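Local coordinates for triacylglycerol lipase (Yarrowia lipolytica, PDB 3O0D), which probably hydrolyses the ester bonds of triacylglycerols, as an extracellular, glycosylated lipase of the alpha/beta-hydrolase class, at residues A[154-159]-A[173-178]; A[79-84]-A[146-151]; A[19-24]-A[181-186]; A[127-132]-A[161-166]. All blocks are in the same frame, centred on the assembly; numbering follows the deposited sequence.

Contact 1: A[154-159]-A[173-178]. With NAG (2-acetamido-2-deoxy-beta-D-glucopyranose), chain H.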
loop_
_atom_site.group_PDB
_atom_site.type_symbol
_atom_site.label_atom_id
_atom_site.label_comp_id
_atom_site.label_asym_id
_atom_site.label_seq_id
_atom_site.Cartn_x
_atom_site.Cartn_y
_atom_site.Cartn_z
ATOM N N TYR A 154 12.942 15.222 -7.093
ATOM C CA TYR A 154 11.672 14.408 -7.362
ATOM C C TYR A 154 11.020 13.907 -6.086
ATOM O O TYR A 154 11.716 13.596 -5.110
ATOM C CB TYR A 154 11.981 13.253 -8.347
ATOM C CG TYR A 154 12.201 13.612 -9.800
ATOM C CD1 TYR A 154 12.615 14.934 -10.235
ATOM C CD2 TYR A 154 12.012 12.645 -10.764
ATOM C CE1 TYR A 154 12.842 15.199 -11.589
ATOM C CE2 TYR A 154 12.282 12.888 -12.078
ATOM C CZ TYR A 154 12.629 14.191 -12.517
ATOM O OH TYR A 154 12.808 14.301 -13.848
ATOM N N GLN A 155 9.705 13.831 -6.075
ATOM C CA GLN A 155 8.921 13.344 -4.920
ATOM C C GLN A 155 8.997 11.808 -5.011
ATOM O O GLN A 155 8.808 11.246 -6.103
ATOM C CB GLN A 155 7.423 13.704 -5.057
ATOM C CG GLN A 155 6.582 13.180 -3.904
ATOM C CD GLN A 155 5.093 13.470 -4.030
ATOM O OE1 GLN A 155 4.484 13.246 -5.093
ATOM N NE2 GLN A 155 4.502 13.966 -2.956
ATOM N N ILE A 156 9.219 11.144 -3.882
ATOM C CA ILE A 156 9.228 9.670 -3.794
ATOM C C ILE A 156 7.812 9.224 -3.493
ATOM O O ILE A 156 7.187 9.744 -2.571
ATOM C CB ILE A 156 10.130 9.271 -2.614
ATOM C CG1 ILE A 156 11.569 9.728 -2.871
ATOM C CG2 ILE A 156 10.054 7.737 -2.322
ATOM C CD1 ILE A 156 12.397 9.892 -1.567
ATOM N N ALA A 157 7.313 8.247 -4.265
ATOM C CA ALA A 157 5.972 7.692 -4.036
ATOM C C ALA A 157 6.082 6.160 -3.951
ATOM O O ALA A 157 6.697 5.562 -4.872
ATOM C CB ALA A 157 5.020 8.032 -5.229
ATOM N N VAL A 158 5.516 5.607 -2.868
ATOM C CA VAL A 158 5.593 4.137 -2.651
ATOM C C VAL A 158 4.167 3.630 -2.738
ATOM O O VAL A 158 3.302 4.174 -2.060
ATOM C CB VAL A 158 6.174 3.796 -1.318
ATOM C CG1 VAL A 158 6.551 2.281 -1.316
ATOM C CG2 VAL A 158 7.467 4.629 -1.186
ATOM N N THR A 159 3.965 2.611 -3.561
ATOM C CA THR A 159 2.591 2.040 -3.678
ATOM C C THR A 159 2.634 0.525 -3.806
ATOM O O THR A 159 3.616 -0.055 -4.175
ATOM C CB THR A 159 1.770 2.745 -4.823
ATOM O OG1 THR A 159 0.379 2.327 -4.752
ATOM C CG2 THR A 159 2.295 2.380 -6.128
ATOM N N ILE A 173 7.293 4.304 5.893
ATOM C CA ILE A 173 7.644 4.645 7.266
ATOM C C ILE A 173 9.171 4.688 7.368
ATOM O O ILE A 173 9.697 5.676 7.965
ATOM C CB ILE A 173 7.027 3.700 8.285
ATOM C CG1 ILE A 173 5.500 3.948 8.361
ATOM C CG2 ILE A 173 7.584 4.026 9.737
ATOM C CD1 ILE A 173 4.796 2.757 8.983
ATOM N N ASN A 174 9.866 3.711 6.796
ATOM C CA ASN A 174 11.377 3.677 6.712
ATOM C C ASN A 174 11.876 5.027 6.111
ATOM O O ASN A 174 12.650 5.736 6.724
ATOM C CB ASN A 174 11.852 2.493 5.863
ATOM C CG ASN A 174 13.086 2.760 5.139
ATOM O OD1 ASN A 174 13.202 2.742 3.847
ATOM N ND2 ASN A 174 14.118 3.050 5.943
ATOM N N LEU A 175 11.348 5.391 4.939
ATOM C CA LEU A 175 11.827 6.602 4.233
ATOM C C LEU A 175 11.532 7.861 5.081
ATOM O O LEU A 175 12.365 8.782 5.144
ATOM C CB LEU A 175 11.111 6.716 2.881
ATOM C CG LEU A 175 11.663 5.742 1.862
ATOM C CD1 LEU A 175 10.733 5.755 0.539
ATOM C CD2 LEU A 175 13.127 5.984 1.435
ATOM N N LYS A 176 10.364 7.917 5.696
ATOM C CA LYS A 176 9.917 9.045 6.461
ATOM C C LYS A 176 10.733 9.243 7.778
ATOM O O LYS A 176 11.232 10.320 8.041
ATOM C CB LYS A 176 8.441 8.862 6.761
ATOM C CG LYS A 176 7.885 9.780 7.806
ATOM C CD LYS A 176 7.546 11.102 7.256
ATOM C CE LYS A 176 6.036 11.301 7.307
ATOM N NZ LYS A 176 5.709 12.680 6.880
ATOM N N VAL A 177 10.955 8.199 8.539
ATOM C CA VAL A 177 11.836 8.363 9.681
ATOM C C VAL A 177 13.307 8.591 9.285
ATOM O O VAL A 177 14.064 9.076 10.079
ATOM C CB VAL A 177 11.753 7.203 10.744
ATOM C CG1 VAL A 177 10.411 7.028 11.267
ATOM C CG2 VAL A 177 12.318 6.017 10.256
ATOM N N ASN A 178 13.689 8.228 8.082
ATOM C CA ASN A 178 15.071 8.425 7.621
ATOM C C ASN A 178 15.293 9.697 6.798
ATOM O O ASN A 178 16.240 9.774 6.014
ATOM C CB ASN A 178 15.648 7.223 6.909
ATOM C CG ASN A 178 15.892 6.063 7.900
ATOM O OD1 ASN A 178 15.278 4.970 7.815
ATOM N ND2 ASN A 178 16.769 6.326 8.869
HETATM C C1 NAG H . 18.402 4.399 5.058
HETATM C C2 NAG H . 17.778 5.107 3.834
HETATM C C3 NAG H . 18.670 6.285 3.462
HETATM C C4 NAG H . 18.885 7.210 4.664
HETATM C C5 NAG H . 19.518 6.364 5.742
HETATM C C6 NAG H . 20.011 7.096 7.005
HETATM C C7 NAG H . 16.530 3.673 2.275
HETATM C C8 NAG H . 16.558 2.843 1.024
HETATM N N2 NAG H . 17.679 4.244 2.654
HETATM O O3 NAG H . 18.047 6.985 2.369
HETATM O O4 NAG H . 19.838 8.217 4.308
HETATM O O5 NAG H . 18.560 5.339 6.083
HETATM O O6 NAG H . 19.017 7.975 7.394
HETATM O O7 NAG H . 15.511 3.794 2.932
#
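L175 pushes its CD1 methyl between I156 and V158, two residues that lie on the same side of strand 155-161. CD1 comes to 3.5 Å from CG2 of I156 and to 3.9 Å from CG2 of V158. I156 is modelled in two conformers, so its part in the contact is less certain. The branches that do the touching are set differently on the two strand residues. With CG1 of I156 beside the backbone N (chi1 -63°), its CG2 stands anti to that N, whereas CG2 of V158 lies beside the N, anti to the carbonyl carbon. Both methyls nevertheless converge on one leucine tip, and all three residues are buried. The contact lies within a beta-alpha-beta unit, between its first strand and its crossover helix: strand 155-161 passes into helix 163-177, which leads on to strand 183-187, and L175 presses the last turn of that helix onto the sheet. The backbones stay well apart, with CA of I156 9.0 Å from CA of L175, and no hydrogen bond joins the segments.

Away from the strand the packing becomes more open and more polar. The other methyl of L175, CD2, turns to the N-acetylglucosamine beside N113, probably the one that residue carries, and lies 3.6 Å from its acetyl oxygen O7. N178, the first residue to leave helical geometry, is partly exposed and puts its CB 3.5 Å from O6 of the sugar. D145 and H180 hydrogen-bond to the same sugar.

Contact 2: A[79-84]-A[146-151]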
loop_
_atom_site.group_PDB
_atom_site.type_symbol
_atom_site.label_atom_id
_atom_site.label_comp_id
_atom_site.label_asym_id
_atom_site.label_seq_id
_atom_site.Cartn_x
_atom_site.Cartn_y
_atom_site.Cartn_z
ATOM N N LYS A 79 7.705 14.295 -12.254
ATOM C CA LYS A 79 8.889 14.501 -11.339
ATOM C C LYS A 79 8.791 13.698 -10.059
ATOM O O LYS A 79 8.793 14.220 -8.916
ATOM C CB LYS A 79 9.002 16.022 -10.987
ATOM C CG LYS A 79 9.577 16.889 -12.156
ATOM C CD LYS A 79 8.631 16.875 -13.278
ATOM C CE LYS A 79 8.976 17.792 -14.550
ATOM N NZ LYS A 79 7.736 17.946 -15.407
ATOM N N GLN A 80 8.620 12.373 -10.237
ATOM C CA GLN A 80 8.459 11.479 -9.107
ATOM C C GLN A 80 9.349 10.246 -9.384
ATOM O O GLN A 80 9.666 9.924 -10.533
ATOM C CB GLN A 80 7.017 10.958 -8.959
ATOM C CG GLN A 80 6.090 12.143 -8.507
ATOM C CD GLN A 80 4.657 11.691 -8.495
ATOM O OE1 GLN A 80 4.119 11.292 -9.518
ATOM N NE2 GLN A 80 4.071 11.607 -7.305
ATOM N N ILE A 81 9.680 9.618 -8.265
ATOM C CA ILE A 81 10.355 8.280 -8.289
ATOM C C ILE A 81 9.286 7.340 -7.697
ATOM O O ILE A 81 8.739 7.588 -6.616
ATOM C CB ILE A 81 11.569 8.316 -7.328
ATOM C CG1 ILE A 81 12.618 9.278 -7.917
ATOM C CG2 ILE A 81 12.159 6.829 -7.242
ATOM C CD1 ILE A 81 13.767 9.720 -6.851
ATOM N N TYR A 82 9.050 6.247 -8.418
ATOM C CA TYR A 82 8.026 5.266 -7.947
ATOM C C TYR A 82 8.701 3.986 -7.437
ATOM O O TYR A 82 9.536 3.500 -8.146
ATOM C CB TYR A 82 7.205 4.831 -9.126
ATOM C CG TYR A 82 6.388 5.907 -9.789
ATOM C CD1 TYR A 82 5.790 6.890 -9.035
ATOM C CD2 TYR A 82 6.185 5.842 -11.133
ATOM C CE1 TYR A 82 5.005 7.905 -9.693
ATOM C CE2 TYR A 82 5.414 6.884 -11.830
ATOM C CZ TYR A 82 4.835 7.842 -11.032
ATOM O OH TYR A 82 4.092 8.851 -11.608
ATOM N N LEU A 83 8.349 3.567 -6.229
ATOM C CA LEU A 83 8.710 2.217 -5.794
ATOM C C LEU A 83 7.337 1.457 -5.668
ATOM O O LEU A 83 6.474 1.891 -4.961
ATOM C CB LEU A 83 9.349 2.300 -4.419
ATOM C CG LEU A 83 9.627 0.873 -3.835
ATOM C CD1 LEU A 83 10.489 0.041 -4.771
ATOM C CD2 LEU A 83 10.340 1.094 -2.486
ATOM N N VAL A 84 7.252 0.326 -6.403
ATOM C CA VAL A 84 5.970 -0.381 -6.450
ATOM C C VAL A 84 6.300 -1.809 -6.026
ATOM O O VAL A 84 7.283 -2.383 -6.498
ATOM C CB VAL A 84 5.492 -0.429 -7.862
ATOM C CG1 VAL A 84 4.232 -1.387 -8.019
ATOM C CG2 VAL A 84 5.065 1.042 -8.340
ATOM N N SER A 146 20.456 5.505 -4.744
ATOM C CA SER A 146 21.243 6.082 -5.826
ATOM C C SER A 146 20.352 6.885 -6.757
ATOM O O SER A 146 20.737 7.946 -7.237
ATOM C CB SER A 146 22.060 5.073 -6.626
ATOM O OG SER A 146 21.267 4.310 -7.493
ATOM N N VAL A 147 19.136 6.379 -6.982
ATOM C CA VAL A 147 18.187 7.111 -7.846
ATOM C C VAL A 147 17.720 8.409 -7.141
ATOM O O VAL A 147 17.557 9.460 -7.799
ATOM C CB VAL A 147 16.950 6.167 -8.271
ATOM C CG1 VAL A 147 15.894 7.001 -9.109
ATOM C CG2 VAL A 147 17.466 5.018 -9.229
ATOM N N ILE A 148 17.509 8.388 -5.855
ATOM C CA ILE A 148 17.146 9.630 -5.071
ATOM C C ILE A 148 18.260 10.665 -5.283
ATOM O O ILE A 148 17.998 11.854 -5.471
ATOM C CB ILE A 148 16.871 9.286 -3.569
ATOM C CG1 ILE A 148 15.572 8.452 -3.398
ATOM C CG2 ILE A 148 16.801 10.522 -2.615
ATOM C CD1 ILE A 148 15.453 7.715 -2.072
ATOM N N GLU A 149 19.516 10.216 -5.201
ATOM C CA GLU A 149 20.642 11.181 -5.378
ATOM C C GLU A 149 20.703 11.719 -6.796
ATOM O O GLU A 149 21.093 12.864 -7.052
ATOM C CB GLU A 149 21.998 10.546 -4.932
ATOM C CG GLU A 149 21.996 10.206 -3.455
ATOM C CD GLU A 149 21.827 11.416 -2.540
ATOM O OE1 GLU A 149 22.630 12.385 -2.672
ATOM O OE2 GLU A 149 20.890 11.403 -1.694
ATOM N N GLN A 150 20.324 10.922 -7.768
ATOM C CA GLN A 150 20.317 11.334 -9.107
ATOM C C GLN A 150 19.216 12.365 -9.431
ATOM O O GLN A 150 19.392 13.216 -10.280
ATOM C CB GLN A 150 20.154 10.105 -9.987
ATOM C CG GLN A 150 20.164 10.422 -11.420
ATOM C CD GLN A 150 20.336 9.162 -12.278
ATOM O OE1 GLN A 150 20.264 8.015 -11.782
ATOM N NE2 GLN A 150 20.512 9.380 -13.580
ATOM N N TYR A 151 18.060 12.224 -8.782
ATOM C CA TYR A 151 16.893 13.094 -8.971
ATOM C C TYR A 151 16.445 13.705 -7.688
ATOM O O TYR A 151 15.419 13.348 -7.103
ATOM C CB TYR A 151 15.710 12.282 -9.608
ATOM C CG TYR A 151 16.132 11.721 -10.933
ATOM C CD1 TYR A 151 16.130 12.548 -12.055
ATOM C CD2 TYR A 151 16.503 10.387 -11.099
ATOM C CE1 TYR A 151 16.552 12.116 -13.282
ATOM C CE2 TYR A 151 16.921 9.904 -12.413
ATOM C CZ TYR A 151 16.921 10.804 -13.480
ATOM O OH TYR A 151 17.314 10.443 -14.785
#
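I81 reaches the helix end because CG1 is anti to its carbonyl carbon (chi1 -67°) and the chain then runs on extended (chi2 165°), carrying CD1 forward toward segment 146-151. V147 answers with CG1 anti to its backbone N (chi1 176°), and the two side chains run alongside each other, pointing opposite ways. CD1 of I81 is 4.1 Å from CG1 of V147, and the CG1 and CG2 branches of the isoleucine approach the same valine methyl almost as closely.

The CD1 methyl also meets the backbone of the last helical turn. It lies 3.8 Å from CA of I148 and 3.9 Å from O of V147, and its third neighbour is Y151, whose CB is 4.2 Å away. I81 CD1 thus rests against three of the residues where helix 127-150 ends. With an alanine here, the hollow between V147, I148 and Y151 would probably be left unfilled and the helix end less firmly seated on strand 80-87.

The strand begins at a G1 beta bulge, in which K79 and Q80 both face D75 at the turn from strand 68-75. L72 of that strand touches both I81 and V147, and the ring of Y151 continues the packing toward Y154 and H76. The carbonyl beside the methyl is not left wanting, since O of V147 accepts a hydrogen bond from the backbone N of Y151 (3.0 Å). No hydrogen bond crosses between the segments, which implies that helix and strand are held here by dispersion and by exclusion of water.

Contact 3: A[19-24]-A[181-186]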
loop_
_atom_site.group_PDB
_atom_site.type_symbol
_atom_site.label_atom_id
_atom_site.label_comp_id
_atom_site.label_asym_id
_atom_site.label_seq_id
_atom_site.Cartn_x
_atom_site.Cartn_y
_atom_site.Cartn_z
ATOM N N GLU A 19 -6.688 6.597 -8.929
ATOM C CA GLU A 19 -6.628 5.673 -10.088
ATOM C C GLU A 19 -5.246 5.518 -10.596
ATOM O O GLU A 19 -4.812 4.419 -10.952
ATOM C CB GLU A 19 -7.607 6.178 -11.155
ATOM C CG GLU A 19 -7.604 5.343 -12.442
ATOM C CD GLU A 19 -8.609 5.943 -13.476
ATOM O OE1 GLU A 19 -8.362 7.074 -13.944
ATOM O OE2 GLU A 19 -9.616 5.243 -13.721
ATOM N N LYS A 20 -4.514 6.637 -10.637
ATOM C CA LYS A 20 -3.112 6.570 -11.023
ATOM C C LYS A 20 -2.269 5.537 -10.237
ATOM O O LYS A 20 -1.558 4.700 -10.910
ATOM C CB LYS A 20 -2.460 7.977 -10.915
ATOM C CG LYS A 20 -0.941 7.876 -11.093
ATOM C CD LYS A 20 -0.394 9.343 -10.967
ATOM C CE LYS A 20 1.123 9.289 -10.849
ATOM N NZ LYS A 20 1.700 10.685 -10.767
ATOM N N TYR A 21 -2.426 5.581 -8.917
ATOM C CA TYR A 21 -1.611 4.670 -8.036
ATOM C C TYR A 21 -2.203 3.249 -8.216
ATOM O O TYR A 21 -1.441 2.216 -8.265
ATOM C CB TYR A 21 -1.444 5.148 -6.566
ATOM C CG TYR A 21 -0.560 6.367 -6.635
ATOM C CD1 TYR A 21 0.832 6.228 -6.785
ATOM C CD2 TYR A 21 -1.127 7.626 -6.690
ATOM C CE1 TYR A 21 1.630 7.288 -6.965
ATOM C CE2 TYR A 21 -0.280 8.732 -6.882
ATOM C CZ TYR A 21 1.070 8.527 -7.027
ATOM O OH TYR A 21 1.896 9.603 -7.217
ATOM N N ALA A 22 -3.496 3.137 -8.433
ATOM C CA ALA A 22 -3.955 1.793 -8.708
ATOM C C ALA A 22 -3.320 1.196 -9.947
ATOM O O ALA A 22 -3.036 -0.000 -10.010
ATOM C CB ALA A 22 -5.555 1.758 -8.852
ATOM N N ARG A 23 -3.158 2.001 -10.985
ATOM C CA ARG A 23 -2.520 1.519 -12.164
ATOM C C ARG A 23 -1.035 1.157 -11.933
ATOM O O ARG A 23 -0.604 0.186 -12.392
ATOM C CB ARG A 23 -2.569 2.504 -13.327
ATOM C CG ARG A 23 -3.933 2.935 -13.808
ATOM C CD ARG A 23 -3.765 3.681 -15.121
ATOM N NE ARG A 23 -4.932 4.405 -15.545
ATOM C CZ ARG A 23 -5.967 3.878 -16.151
ATOM N NH1 ARG A 23 -6.019 2.608 -16.444
ATOM N NH2 ARG A 23 -6.948 4.662 -16.486
ATOM N N LEU A 24 -0.302 1.992 -11.240
ATOM C CA LEU A 24 1.105 1.715 -10.991
ATOM C C LEU A 24 1.215 0.388 -10.198
ATOM O O LEU A 24 2.163 -0.405 -10.464
ATOM C CB LEU A 24 1.780 2.827 -10.192
ATOM C CG LEU A 24 2.000 4.012 -11.159
ATOM C CD1 LEU A 24 2.316 5.274 -10.243
ATOM C CD2 LEU A 24 3.101 3.875 -12.303
ATOM N N ASP A 181 10.412 12.423 2.505
ATOM C CA ASP A 181 9.028 12.887 2.652
ATOM C C ASP A 181 8.146 12.119 1.583
ATOM O O ASP A 181 7.626 12.725 0.615
ATOM C CB ASP A 181 8.992 14.387 2.322
ATOM C CG ASP A 181 7.672 15.024 2.570
ATOM O OD1 ASP A 181 6.789 14.461 3.224
ATOM O OD2 ASP A 181 7.463 16.179 2.059
ATOM N N PRO A 182 8.062 10.813 1.714
ATOM C CA PRO A 182 7.434 9.999 0.706
ATOM C C PRO A 182 5.915 10.180 0.680
ATOM O O PRO A 182 5.304 10.401 1.731
ATOM C CB PRO A 182 7.781 8.586 1.192
ATOM C CG PRO A 182 7.715 8.747 2.706
ATOM C CD PRO A 182 8.561 9.991 2.862
ATOM N N LEU A 183 5.295 9.954 -0.485
ATOM C CA LEU A 183 3.823 9.696 -0.603
ATOM C C LEU A 183 3.626 8.184 -0.553
ATOM O O LEU A 183 4.343 7.501 -1.199
ATOM C CB LEU A 183 3.386 10.215 -2.006
ATOM C CG LEU A 183 1.894 9.876 -2.292
ATOM C CD1 LEU A 183 0.788 10.401 -1.324
ATOM C CD2 LEU A 183 1.732 10.348 -3.776
ATOM N N VAL A 184 2.661 7.747 0.255
ATOM C CA VAL A 184 2.402 6.259 0.411
ATOM C C VAL A 184 0.932 6.066 0.035
ATOM O O VAL A 184 0.050 6.727 0.613
ATOM C CB VAL A 184 2.585 5.901 1.873
ATOM C CG1 VAL A 184 2.214 4.452 2.096
ATOM C CG2 VAL A 184 4.043 6.073 2.247
ATOM N N VAL A 185 0.709 5.197 -0.941
ATOM C CA VAL A 185 -0.721 4.908 -1.246
ATOM C C VAL A 185 -0.735 3.355 -1.275
ATOM O O VAL A 185 -0.029 2.750 -2.073
ATOM C CB VAL A 185 -1.099 5.381 -2.662
ATOM C CG1 VAL A 185 -2.582 4.964 -2.981
ATOM C CG2 VAL A 185 -1.017 7.002 -2.712
ATOM N N THR A 186 -1.632 2.788 -0.499
ATOM C CA THR A 186 -1.693 1.304 -0.521
ATOM C C THR A 186 -3.088 0.928 -1.024
ATOM O O THR A 186 -4.029 1.705 -0.854
ATOM C CB THR A 186 -1.453 0.748 0.917
ATOM O OG1 THR A 186 -2.540 0.961 1.766
ATOM C CG2 THR A 186 -0.181 1.414 1.603
#
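Helix 12-27 packs against the large mixed sheet of the alpha/beta-hydrolase fold, and here Y21 brings it down on strand 183-187, contributed by a distant part of the chain. The tyrosine meets L183 and V185, alternate residues that both point toward the helix, while V184 and T186 between and after them point away. V185 takes the inner end of the side chain: its CG1 is 3.8 Å from CB of Y21, and its CG2 sits over one face of the ring, 4.0 Å from CG. Tyrosine and valine meet at about a right angle. L183 takes the outer end, where its CD2 approaches the ring obliquely and comes to 3.5 Å from OH of Y21. CG of L183, anti to the backbone N (chi1 175°), directs the branch toward the tyrosine, and chi2 then presents CD2.

The phenol oxygen is buried but has a polar partner, since NE2 of Q80 hydrogen-bonds to it from strand 80-87. This bond probably helps to fix the far end of the ring.

Around the contact, F17 of the same helix meets the Y21 ring edge-to-face. A157 and T159 of the adjoining strand 155-161 also touch Y21, so that the one side chain spans two parallel strands. On the side away from strand 155-161, strand 183-187 is flanked by strand 222-227, whose Y223 and I225 pack on L183 and V185.

Contact 4: A[127-132]-A[161-166]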
loop_
_atom_site.group_PDB
_atom_site.type_symbol
_atom_site.label_atom_id
_atom_site.label_comp_id
_atom_site.label_asym_id
_atom_site.label_seq_id
_atom_site.Cartn_x
_atom_site.Cartn_y
_atom_site.Cartn_z
ATOM N N ASN A 127 5.268 -10.276 12.094
ATOM C CA ASN A 127 6.606 -10.663 11.693
ATOM C C ASN A 127 6.731 -11.000 10.210
ATOM O O ASN A 127 7.793 -10.877 9.582
ATOM C CB ASN A 127 7.015 -11.898 12.531
ATOM C CG ASN A 127 8.425 -12.349 12.239
ATOM N N GLY A 128 5.650 -11.446 9.618
ATOM C CA GLY A 128 5.623 -11.673 8.212
ATOM C C GLY A 128 5.769 -10.346 7.407
ATOM O O GLY A 128 6.434 -10.339 6.416
ATOM N N PHE A 129 5.037 -9.325 7.838
ATOM C CA PHE A 129 5.029 -7.998 7.092
ATOM C C PHE A 129 6.381 -7.355 7.265
ATOM O O PHE A 129 6.869 -6.709 6.333
ATOM C CB PHE A 129 3.932 -7.077 7.622
ATOM C CG PHE A 129 2.531 -7.640 7.360
ATOM C CD1 PHE A 129 2.296 -8.402 6.225
ATOM C CD2 PHE A 129 1.511 -7.422 8.259
ATOM C CE1 PHE A 129 1.070 -8.956 6.024
ATOM C CE2 PHE A 129 0.226 -8.004 8.023
ATOM C CZ PHE A 129 0.060 -8.751 6.895
ATOM N N ILE A 130 7.030 -7.568 8.424
ATOM C CA ILE A 130 8.424 -7.088 8.537
ATOM C C ILE A 130 9.294 -7.769 7.567
ATOM O O ILE A 130 10.196 -7.146 6.975
ATOM C CB ILE A 130 9.024 -7.271 9.974
ATOM C CG1 ILE A 130 8.147 -6.501 10.942
ATOM C CG2 ILE A 130 10.569 -6.876 9.984
ATOM C CD1 ILE A 130 8.757 -6.296 12.325
ATOM N N GLN A 131 9.106 -9.084 7.353
ATOM C CA GLN A 131 9.853 -9.728 6.323
ATOM C C GLN A 131 9.618 -9.160 4.886
ATOM O O GLN A 131 10.534 -9.108 4.047
ATOM C CB GLN A 131 9.566 -11.243 6.307
ATOM C CG GLN A 131 10.243 -12.027 5.173
ATOM C CD GLN A 131 11.764 -11.896 5.138
ATOM O OE1 GLN A 131 12.395 -11.591 6.155
ATOM N NE2 GLN A 131 12.351 -12.103 3.965
ATOM N N SER A 132 8.377 -8.830 4.574
ATOM C CA SER A 132 8.060 -8.270 3.266
ATOM C C SER A 132 8.805 -6.924 3.075
ATOM O O SER A 132 9.357 -6.672 2.015
ATOM C CB SER A 132 6.558 -8.038 3.182
ATOM O OG SER A 132 5.869 -9.224 3.577
ATOM N N HIS A 161 -0.225 -3.219 -3.883
ATOM C CA HIS A 161 -1.536 -3.882 -3.627
ATOM C C HIS A 161 -1.306 -5.157 -2.818
ATOM O O HIS A 161 -0.251 -5.732 -2.928
ATOM C CB HIS A 161 -2.109 -4.192 -4.985
ATOM C CG HIS A 161 -3.267 -5.185 -4.963
ATOM N ND1 HIS A 161 -4.560 -4.891 -4.541
ATOM C CD2 HIS A 161 -3.234 -6.513 -5.277
ATOM C CE1 HIS A 161 -5.301 -5.998 -4.646
ATOM N NE2 HIS A 161 -4.513 -6.974 -5.101
ATOM N N SER A 162 -2.222 -5.395 -1.885
ATOM C CA SER A 162 -2.199 -6.671 -1.069
ATOM C C SER A 162 -0.939 -6.684 -0.212
ATOM O O SER A 162 -0.710 -5.779 0.521
ATOM C CB SER A 162 -2.211 -7.836 -2.063
ATOM O OG SER A 162 -2.737 -8.998 -1.289
ATOM N N LEU A 163 -0.168 -7.785 -0.186
ATOM C CA LEU A 163 1.034 -7.781 0.663
ATOM C C LEU A 163 1.987 -6.610 0.226
ATOM O O LEU A 163 2.703 -6.070 1.088
ATOM C CB LEU A 163 1.710 -9.155 0.514
ATOM C CG LEU A 163 2.975 -9.297 1.378
ATOM C CD1 LEU A 163 2.614 -9.174 2.882
ATOM C CD2 LEU A 163 3.688 -10.599 0.954
ATOM N N GLY A 164 2.005 -6.318 -1.097
ATOM C CA GLY A 164 2.701 -5.092 -1.601
ATOM C C GLY A 164 2.285 -3.842 -0.852
ATOM O O GLY A 164 3.104 -2.945 -0.637
ATOM N N GLY A 165 1.018 -3.720 -0.431
ATOM C CA GLY A 165 0.564 -2.554 0.253
ATOM C C GLY A 165 1.144 -2.539 1.677
ATOM O O GLY A 165 1.442 -1.524 2.254
ATOM N N ALA A 166 1.179 -3.713 2.323
ATOM C CA ALA A 166 1.835 -3.756 3.634
ATOM C C ALA A 166 3.293 -3.385 3.527
ATOM O O ALA A 166 3.748 -2.602 4.417
ATOM C CB ALA A 166 1.655 -5.253 4.218
#
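The first turns of helices 127-150 and 163-177 come close, with CA of F129 6.3 Å from CA of A166 and CA of S132 7.5 Å from CA of L163. The F129 ring lies against two residues in different ways. CB of A166 sits over one face in a CH-pi contact, 4.2 Å from the ring centroid and 25° off its normal, whereas CD1 of L163 meets the edge, 3.4 Å from CD1 of F129. With CG anti to the backbone N, the L163 branch reaches across so that CD1 lies between the phenylalanine and S132. In one of its two conformers, OG of S132 is hydrogen-bonded to O of F66, with O of G128 also near; the second conformer makes this less certain. An alanine in place of F129 would probably leave A166 CB and the L163 methyl without their aromatic neighbour and open a gap between the two helix starts.

Just before the second helix, S162 has a strained backbone (phi 65°, psi -132°), and a CB on G164 would clash with O of H161. OG of S162 is hydrogen-bonded to NE2 of H289. These features fit the nucleophile elbow of alpha/beta-hydrolase lipases, with S162 the probable nucleophile.

Overall arrangement
From the N terminus, helix 12-27 opens contact 3, whose loop closes only at strand 183-187 and encloses the other three. Inside it, contact 2 starts at strand 80-87 and contact 4 at the beginning of helix 127-150. The end of that helix closes contact 2, so contacts 2 and 4 cross. Strand 155-161 then opens contact 1 before 161-166 closes contact 4, and these two cross as well, contact 1 closing at the end of helix 163-177. Contacts 1 and 2 follow one another in series. Contacts 1, 2 and 3 seat three helices on adjacent strands of one sheet, while contact 4 joins two of those helices.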